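Side-chain contacts in gluconate kinase (Lactobacillus acidophilus, PDB 3LL3), which binds ATP and d-xylulose and probably transfers phosphate from ATP to a sugar or sugar acid, as an FGGY-family carbohydrate kinase: residues L51-D54 with A55-I59; I155-K158 with E159-I162; V357-T360 with R361-K365. All coordinates share one frame; numbering follows the deposited sequence.

Contact 1: L51-D54 with A55-I59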
loop_
_atom_site.group_PDB
_atom_site.type_symbol
_atom_site.label_atom_id
_atom_site.label_comp_id
_atom_site.label_asym_id
_atom_site.label_seq_id
_atom_site.Cartn_x
_atom_site.Cartn_y
_atom_site.Cartn_z
ATOM N N LEU A 51 -30.279 19.934 24.140
ATOM C CA LEU A 51 -30.725 18.638 23.620
ATOM C C LEU A 51 -30.183 17.479 24.442
ATOM O O LEU A 51 -30.911 16.537 24.766
ATOM C CB LEU A 51 -30.307 18.462 22.158
ATOM C CG LEU A 51 -31.249 19.076 21.126
ATOM C CD1 LEU A 51 -31.714 20.452 21.591
ATOM C CD2 LEU A 51 -30.590 19.161 19.762
ATOM N N ILE A 52 -28.900 17.543 24.773
ATOM C CA ILE A 52 -28.291 16.491 25.566
ATOM C C ILE A 52 -28.979 16.403 26.918
ATOM O O ILE A 52 -29.331 15.305 27.375
ATOM C CB ILE A 52 -26.780 16.713 25.755
ATOM C CG1 ILE A 52 -26.063 16.563 24.411
ATOM C CG2 ILE A 52 -26.231 15.743 26.782
ATOM C CD1 ILE A 52 -24.549 16.698 24.485
ATOM N N PHE A 53 -29.193 17.555 27.552
ATOM C CA PHE A 53 -29.846 17.568 28.851
ATOM C C PHE A 53 -31.294 17.070 28.778
ATOM O O PHE A 53 -31.752 16.384 29.681
ATOM C CB PHE A 53 -29.795 18.949 29.506
ATOM C CG PHE A 53 -30.471 18.992 30.841
ATOM C CD1 PHE A 53 -31.702 19.601 30.992
ATOM C CD2 PHE A 53 -29.892 18.383 31.942
ATOM C CE1 PHE A 53 -32.335 19.618 32.225
ATOM C CE2 PHE A 53 -30.517 18.395 33.171
ATOM C CZ PHE A 53 -31.735 19.017 33.316
ATOM N N ASP A 54 -32.003 17.421 27.707
ATOM C CA ASP A 54 -33.341 16.880 27.465
ATOM C C ASP A 54 -33.308 15.346 27.344
ATOM O O ASP A 54 -34.143 14.650 27.923
ATOM C CB ASP A 54 -33.958 17.499 26.206
ATOM C CG ASP A 54 -34.387 18.959 26.406
ATOM O OD1 ASP A 54 -34.301 19.477 27.543
ATOM O OD2 ASP A 54 -34.820 19.592 25.422
ATOM N N ALA A 55 -32.351 14.814 26.588
ATOM C CA ALA A 55 -32.210 13.357 26.489
ATOM C C ALA A 55 -31.978 12.765 27.878
ATOM O O ALA A 55 -32.568 11.753 28.237
ATOM C CB ALA A 55 -31.079 12.978 25.540
ATOM N N VAL A 56 -31.144 13.428 28.670
ATOM C CA VAL A 56 -30.833 12.984 30.025
ATOM C C VAL A 56 -32.077 12.873 30.911
ATOM O O VAL A 56 -32.251 11.876 31.614
ATOM C CB VAL A 56 -29.801 13.919 30.704
ATOM C CG1 VAL A 56 -29.796 13.709 32.189
ATOM C CG2 VAL A 56 -28.422 13.669 30.131
ATOM N N GLN A 57 -32.942 13.885 30.886
ATOM C CA GLN A 57 -34.154 13.832 31.707
ATOM C C GLN A 57 -35.068 12.714 31.248
ATOM O O GLN A 57 -35.699 12.043 32.052
ATOM C CB GLN A 57 -34.949 15.127 31.612
ATOM C CG GLN A 57 -34.187 16.365 31.986
ATOM C CD GLN A 57 -35.013 17.602 31.720
ATOM O OE1 GLN A 57 -34.696 18.394 30.837
ATOM N NE2 GLN A 57 -36.104 17.747 32.452
ATOM N N GLU A 58 -35.147 12.559 29.933
ATOM C CA GLU A 58 -36.025 11.599 29.308
ATOM C C GLU A 58 -35.575 10.180 29.665
ATOM O O GLU A 58 -36.372 9.349 30.093
ATOM C CB GLU A 58 -35.988 11.819 27.806
ATOM C CG GLU A 58 -37.237 11.415 27.078
ATOM C CD GLU A 58 -37.156 11.755 25.605
ATOM O OE1 GLU A 58 -36.646 12.855 25.280
ATOM O OE2 GLU A 58 -37.594 10.926 24.777
ATOM N N ILE A 59 -34.286 9.920 29.509
ATOM C CA ILE A 59 -33.719 8.632 29.875
ATOM C C ILE A 59 -33.989 8.283 31.337
ATOM O O ILE A 59 -34.498 7.202 31.635
ATOM C CB ILE A 59 -32.208 8.580 29.564
ATOM C CG1 ILE A 59 -32.002 8.505 28.050
ATOM C CG2 ILE A 59 -31.555 7.389 30.238
ATOM C CD1 ILE A 59 -30.605 8.855 27.609
#

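Contact 2: I155-K158 with E159-I162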
loop_
_atom_site.group_PDB
_atom_site.type_symbol
_atom_site.label_atom_id
_atom_site.label_comp_id
_atom_site.label_asym_id
_atom_site.label_seq_id
_atom_site.Cartn_x
_atom_site.Cartn_y
_atom_site.Cartn_z
ATOM N N ILE A 155 -16.757 25.151 30.922
ATOM C CA ILE A 155 -17.082 23.862 31.517
ATOM C C ILE A 155 -17.210 22.792 30.455
ATOM O O ILE A 155 -17.123 23.077 29.265
ATOM C CB ILE A 155 -18.420 23.924 32.290
ATOM C CG1 ILE A 155 -19.566 24.236 31.330
ATOM C CG2 ILE A 155 -18.358 24.970 33.424
ATOM C CD1 ILE A 155 -20.915 24.491 32.043
ATOM N N GLY A 156 -17.439 21.556 30.895
ATOM C CA GLY A 156 -17.707 20.467 29.973
ATOM C C GLY A 156 -19.147 20.024 30.116
ATOM O O GLY A 156 -19.849 20.464 31.030
ATOM N N ILE A 157 -19.588 19.141 29.228
ATOM C CA ILE A 157 -20.975 18.682 29.231
ATOM C C ILE A 157 -21.378 17.984 30.535
ATOM O O ILE A 157 -22.530 18.088 30.967
ATOM C CB ILE A 157 -21.254 17.731 28.046
ATOM C CG1 ILE A 157 -22.743 17.389 27.989
ATOM C CG2 ILE A 157 -20.420 16.452 28.183
ATOM C CD1 ILE A 157 -23.618 18.552 27.550
ATOM N N LYS A 158 -20.470 17.240 31.161
ATOM C CA LYS A 158 -20.861 16.629 32.423
ATOM C C LYS A 158 -21.165 17.709 33.481
ATOM O O LYS A 158 -22.165 17.613 34.187
ATOM C CB LYS A 158 -19.868 15.579 32.940
ATOM C CG LYS A 158 -20.269 15.010 34.323
ATOM C CD LYS A 158 -19.561 13.670 34.653
ATOM C CE LYS A 158 -18.101 13.876 35.084
ATOM N NZ LYS A 158 -18.005 14.362 36.506
ATOM N N GLU A 159 -20.307 18.725 33.577
ATOM C CA GLU A 159 -20.524 19.855 34.489
ATOM C C GLU A 159 -21.844 20.566 34.178
ATOM O O GLU A 159 -22.606 20.904 35.076
ATOM C CB GLU A 159 -19.376 20.865 34.394
ATOM C CG GLU A 159 -18.043 20.361 34.918
ATOM C CD GLU A 159 -17.458 19.319 33.998
ATOM O OE1 GLU A 159 -17.368 19.617 32.781
ATOM O OE2 GLU A 159 -17.129 18.202 34.482
ATOM N N TYR A 160 -22.100 20.784 32.896
ATOM C CA TYR A 160 -23.327 21.419 32.461
ATOM C C TYR A 160 -24.552 20.691 32.990
ATOM O O TYR A 160 -25.426 21.311 33.613
ATOM C CB TYR A 160 -23.404 21.479 30.934
ATOM C CG TYR A 160 -24.715 22.097 30.476
ATOM C CD1 TYR A 160 -24.969 23.442 30.667
ATOM C CD2 TYR A 160 -25.705 21.324 29.876
ATOM C CE1 TYR A 160 -26.169 24.010 30.271
ATOM C CE2 TYR A 160 -26.909 21.885 29.471
ATOM C CZ TYR A 160 -27.134 23.227 29.671
ATOM O OH TYR A 160 -28.332 23.783 29.263
ATOM N N ILE A 161 -24.611 19.376 32.719
ATOM C CA ILE A 161 -25.721 18.546 33.162
ATOM C C ILE A 161 -25.896 18.646 34.664
ATOM O O ILE A 161 -26.989 18.938 35.153
ATOM C CB ILE A 161 -25.543 17.063 32.753
ATOM C CG1 ILE A 161 -25.572 16.936 31.229
ATOM C CG2 ILE A 161 -26.627 16.206 33.373
ATOM C CD1 ILE A 161 -24.960 15.639 30.690
ATOM N N ILE A 162 -24.825 18.407 35.405
ATOM C CA ILE A 162 -24.939 18.443 36.849
ATOM C C ILE A 162 -25.348 19.840 37.338
ATOM O O ILE A 162 -26.036 19.978 38.347
ATOM C CB ILE A 162 -23.652 17.954 37.504
ATOM C CG1 ILE A 162 -23.502 16.452 37.204
ATOM C CG2 ILE A 162 -23.669 18.216 39.014
ATOM C CD1 ILE A 162 -22.196 15.854 37.623
HETATM O O HOH W 1 -18.699 16.976 36.483
HETATM O O HOH W 2 -17.578 17.219 30.992
#

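Contact 3: V357-T360 with R361-K365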
loop_
_atom_site.group_PDB
_atom_site.type_symbol
_atom_site.label_atom_id
_atom_site.label_comp_id
_atom_site.label_asym_id
_atom_site.label_seq_id
_atom_site.Cartn_x
_atom_site.Cartn_y
_atom_site.Cartn_z
ATOM N N VAL A 357 1.644 -2.397 1.832
ATOM C CA VAL A 357 3.008 -2.483 1.290
ATOM C C VAL A 357 3.569 -3.905 1.326
ATOM O O VAL A 357 3.527 -4.569 2.361
ATOM C CB VAL A 357 3.994 -1.515 2.012
ATOM C CG1 VAL A 357 5.412 -1.613 1.403
ATOM C CG2 VAL A 357 3.490 -0.080 1.954
ATOM N N GLY A 358 4.106 -4.366 0.193
ATOM C CA GLY A 358 4.696 -5.692 0.110
ATOM C C GLY A 358 3.967 -6.666 -0.800
ATOM O O GLY A 358 4.067 -7.868 -0.632
ATOM N N LEU A 359 3.218 -6.146 -1.763
ATOM C CA LEU A 359 2.399 -6.989 -2.624
ATOM C C LEU A 359 3.222 -7.743 -3.685
ATOM O O LEU A 359 4.249 -7.265 -4.176
ATOM C CB LEU A 359 1.309 -6.175 -3.319
ATOM C CG LEU A 359 0.150 -5.572 -2.525
ATOM C CD1 LEU A 359 -0.504 -4.469 -3.344
ATOM C CD2 LEU A 359 -0.876 -6.650 -2.153
ATOM N N THR A 360 2.730 -8.927 -4.021
ATOM C CA THR A 360 3.335 -9.810 -4.990
ATOM C C THR A 360 2.153 -10.587 -5.531
ATOM O O THR A 360 1.067 -10.509 -4.973
ATOM C CB THR A 360 4.308 -10.741 -4.266
ATOM O OG1 THR A 360 5.481 -10.929 -5.050
ATOM C CG2 THR A 360 3.668 -12.070 -3.979
ATOM N N ARG A 361 2.335 -11.346 -6.604
ATOM C CA ARG A 361 1.218 -12.088 -7.174
ATOM C C ARG A 361 0.766 -13.236 -6.249
ATOM O O ARG A 361 -0.284 -13.822 -6.450
ATOM C CB ARG A 361 1.563 -12.566 -8.607
ATOM C CG ARG A 361 1.725 -11.384 -9.611
ATOM C CD ARG A 361 2.533 -11.732 -10.885
ATOM N NE ARG A 361 2.121 -12.990 -11.496
ATOM C CZ ARG A 361 2.939 -14.003 -11.754
ATOM N NH1 ARG A 361 4.236 -13.899 -11.476
ATOM N NH2 ARG A 361 2.464 -15.116 -12.310
HETATM N N MSE A 362 1.561 -13.539 -5.226
HETATM C CA MSE A 362 1.151 -14.488 -4.176
HETATM C C MSE A 362 0.057 -13.920 -3.262
HETATM O O MSE A 362 -0.646 -14.670 -2.591
HETATM C CB MSE A 362 2.340 -14.889 -3.291
HETATM C CG MSE A 362 3.434 -15.639 -4.013
HETATM SE SE MSE A 362 2.751 -17.332 -4.695
HETATM C CE MSE A 362 2.481 -18.257 -2.983
ATOM N N HIS A 363 -0.071 -12.599 -3.214
ATOM C CA HIS A 363 -1.081 -11.976 -2.361
ATOM C C HIS A 363 -2.420 -11.851 -3.056
ATOM O O HIS A 363 -2.617 -10.966 -3.892
ATOM C CB HIS A 363 -0.612 -10.617 -1.862
ATOM C CG HIS A 363 0.641 -10.687 -1.052
ATOM N ND1 HIS A 363 1.883 -10.431 -1.589
ATOM C CD2 HIS A 363 0.847 -11.016 0.246
ATOM C CE1 HIS A 363 2.803 -10.592 -0.654
ATOM N NE2 HIS A 363 2.201 -10.946 0.470
ATOM N N GLN A 364 -3.344 -12.734 -2.689
ATOM C CA GLN A 364 -4.685 -12.721 -3.249
ATOM C C GLN A 364 -5.642 -12.088 -2.239
ATOM O O GLN A 364 -5.188 -11.524 -1.252
ATOM C CB GLN A 364 -5.097 -14.143 -3.631
ATOM C CG GLN A 364 -4.205 -14.733 -4.723
ATOM C CD GLN A 364 -4.409 -16.225 -4.895
ATOM O OE1 GLN A 364 -5.509 -16.680 -5.198
ATOM N NE2 GLN A 364 -3.342 -16.996 -4.698
ATOM N N LYS A 365 -6.948 -12.177 -2.467
ATOM C CA LYS A 365 -7.897 -11.536 -1.555
ATOM C C LYS A 365 -7.699 -11.918 -0.079
ATOM O O LYS A 365 -7.747 -11.056 0.791
ATOM C CB LYS A 365 -9.345 -11.782 -1.975
ATOM C CG LYS A 365 -10.368 -10.923 -1.199
ATOM C CD LYS A 365 -10.677 -9.633 -1.945
ATOM C CE LYS A 365 -11.535 -9.964 -3.171
ATOM N NZ LYS A 365 -11.971 -8.757 -3.916
#

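Contact 1: L51-D54 with A55-I59
Gln57 CG lies over one face of the Phe53 ring, one turn further along helix 49-65, a worked example of an i to i+4 pair in which a side-chain methylene rests on an aromatic ring. Its CH-pi contact puts CG 4.0 Å from the ring centroid, displaced toward the rim. Phe53 makes this possible by carrying its CG anti to the backbone N (chi1 179°), while Gln57 runs on extended past its own CG. The amide plane is inclined 33° to that of the ring, and Gln57 OE1 hangs obliquely above the CE1-CD1 edge, 3.0 Å from Phe53 CE1. OE1 as modelled also faces Asp54 OD1 at 3.5 Å, two acceptors that do not bond. The backbone keeps regular i to i+4 helical bonds: Gln57 N bonds to Phe53 O at 3.0 Å, and Ala55 N to Leu51 O at 2.9 Å. Tyr221 meets Phe53 edge-to-face and also touches Gln57, while Arg164 and Leu165 of helix 157-166 pack on Phe53. An alanine at Phe53 is likely to leave the Gln57 CG without its aromatic surface, let the amide turn more freely and open a gap beside Tyr221. The chemistry thus divides Gln57 along its length: the methylene lies on the buried ring, and the polar end extends past it, beside the exposed Asp54.

Contact 2: I155-K158 with E159-I162
Gly156 is the N-cap of helix 157-166, its O accepting from Tyr160 N at 2.9 Å in a bond close to the line of the C=O, and Ile161 N follows with a 3.0 Å bond to Ile157 O. Glu159, in the third position of the helix, folds back on this start: its chain bends at chi2 (71°), bringing OE1 2.7 Å from Gly156 N, a weak hydrogen bond because the N-H points well aside (127°). The same OE1 takes a bond from a water that in turn accepts from Lys158 N, so the carboxylate reaches a second amide indirectly. Its other oxygen, OE2, is bonded to Thr171 OG1 and to a second water, 2.8 Å away, which also accepts from Lys158 NZ. The two charges therefore meet through water rather than directly, and Lys158 NZ has stronger partners in Leu235 O and a salt bridge to Asp172. Apolar contacts fill the other flanks: Ile155 CD1 comes to the edge of the Tyr160 ring, close to its plane and 4.1 Å from Tyr160 CB, while Ile157 CG1 lies 3.9 Å from Ile161 CD1. Negative charge beside the first turn would be expected to suit the helix dipole. What results is the glutamate half of a capping box, at the strand-to-helix junction after strand 153-155; with glycine as N-cap, the reciprocal side-chain bond is absent.

Contact 3: V357-T360 with R361-K365
A type I beta turn from Thr360 to His363 links strand 354-359 to helix 365-388, and it illustrates how a turn at a subunit interface can be tied by one histidine. The closing bond runs from His363 N to Thr360 O at 3.0 Å; the N-H points well at the oxygen (158°), yet it stands 53° out of the carbonyl plane. The imidazole doubles back on the strand end, its CG anti to the carbonyl carbon (chi1 -60°). At its edge Thr360 N makes a weak, bent hydrogen bond to ND1 over 3.0 Å. A second possibility, ND1 donating to Thr360 O, is longer and also weak, and one proton state cannot serve both. Because NE2 bonds to the carbonyl O of Arg332, a neutral ring would probably carry its proton there and leave ND1 to accept. Leu359 lays CD2 4.0 Å from His363 CB. The second subunit bonds the turn at two points, its Leu340 O to Thr360 OG1 and its Trp305 NE1 to His363 O; ahead of the turn, one of its strands extends the sheet antiparallel beside Val357 and Leu359. Between these two, Gly358 has backbone angles at which a CB would jam against the preceding carbonyl oxygen; its own O lies 3.0 Å from His363 CE1.

Overall arrangement
Contacts 1 and 2 are neighbours in the N-terminal FGGY region, their centres about 13 Å apart, where helices 49-65 and 157-166 touch through their side chains: Ile52 CD1 meets Ile157 CD1 at 3.7 Å, and Val56 CG2 meets Ile161 CD1 at 4.0 Å. Neither is part of the sugar pocket, the side chains of Ile157 and Ile52 lying about 9 and 12 Å from the bound d-xylulose. Contact 3 is remote in the C-terminal FGGY region, its centre about 51 Å from the centres of contacts 1 and 2, on the opposite side of the chain's centre. There Arg361 packs on Ile301 of the second subunit, the residue that in this chain belongs to the ATP pocket.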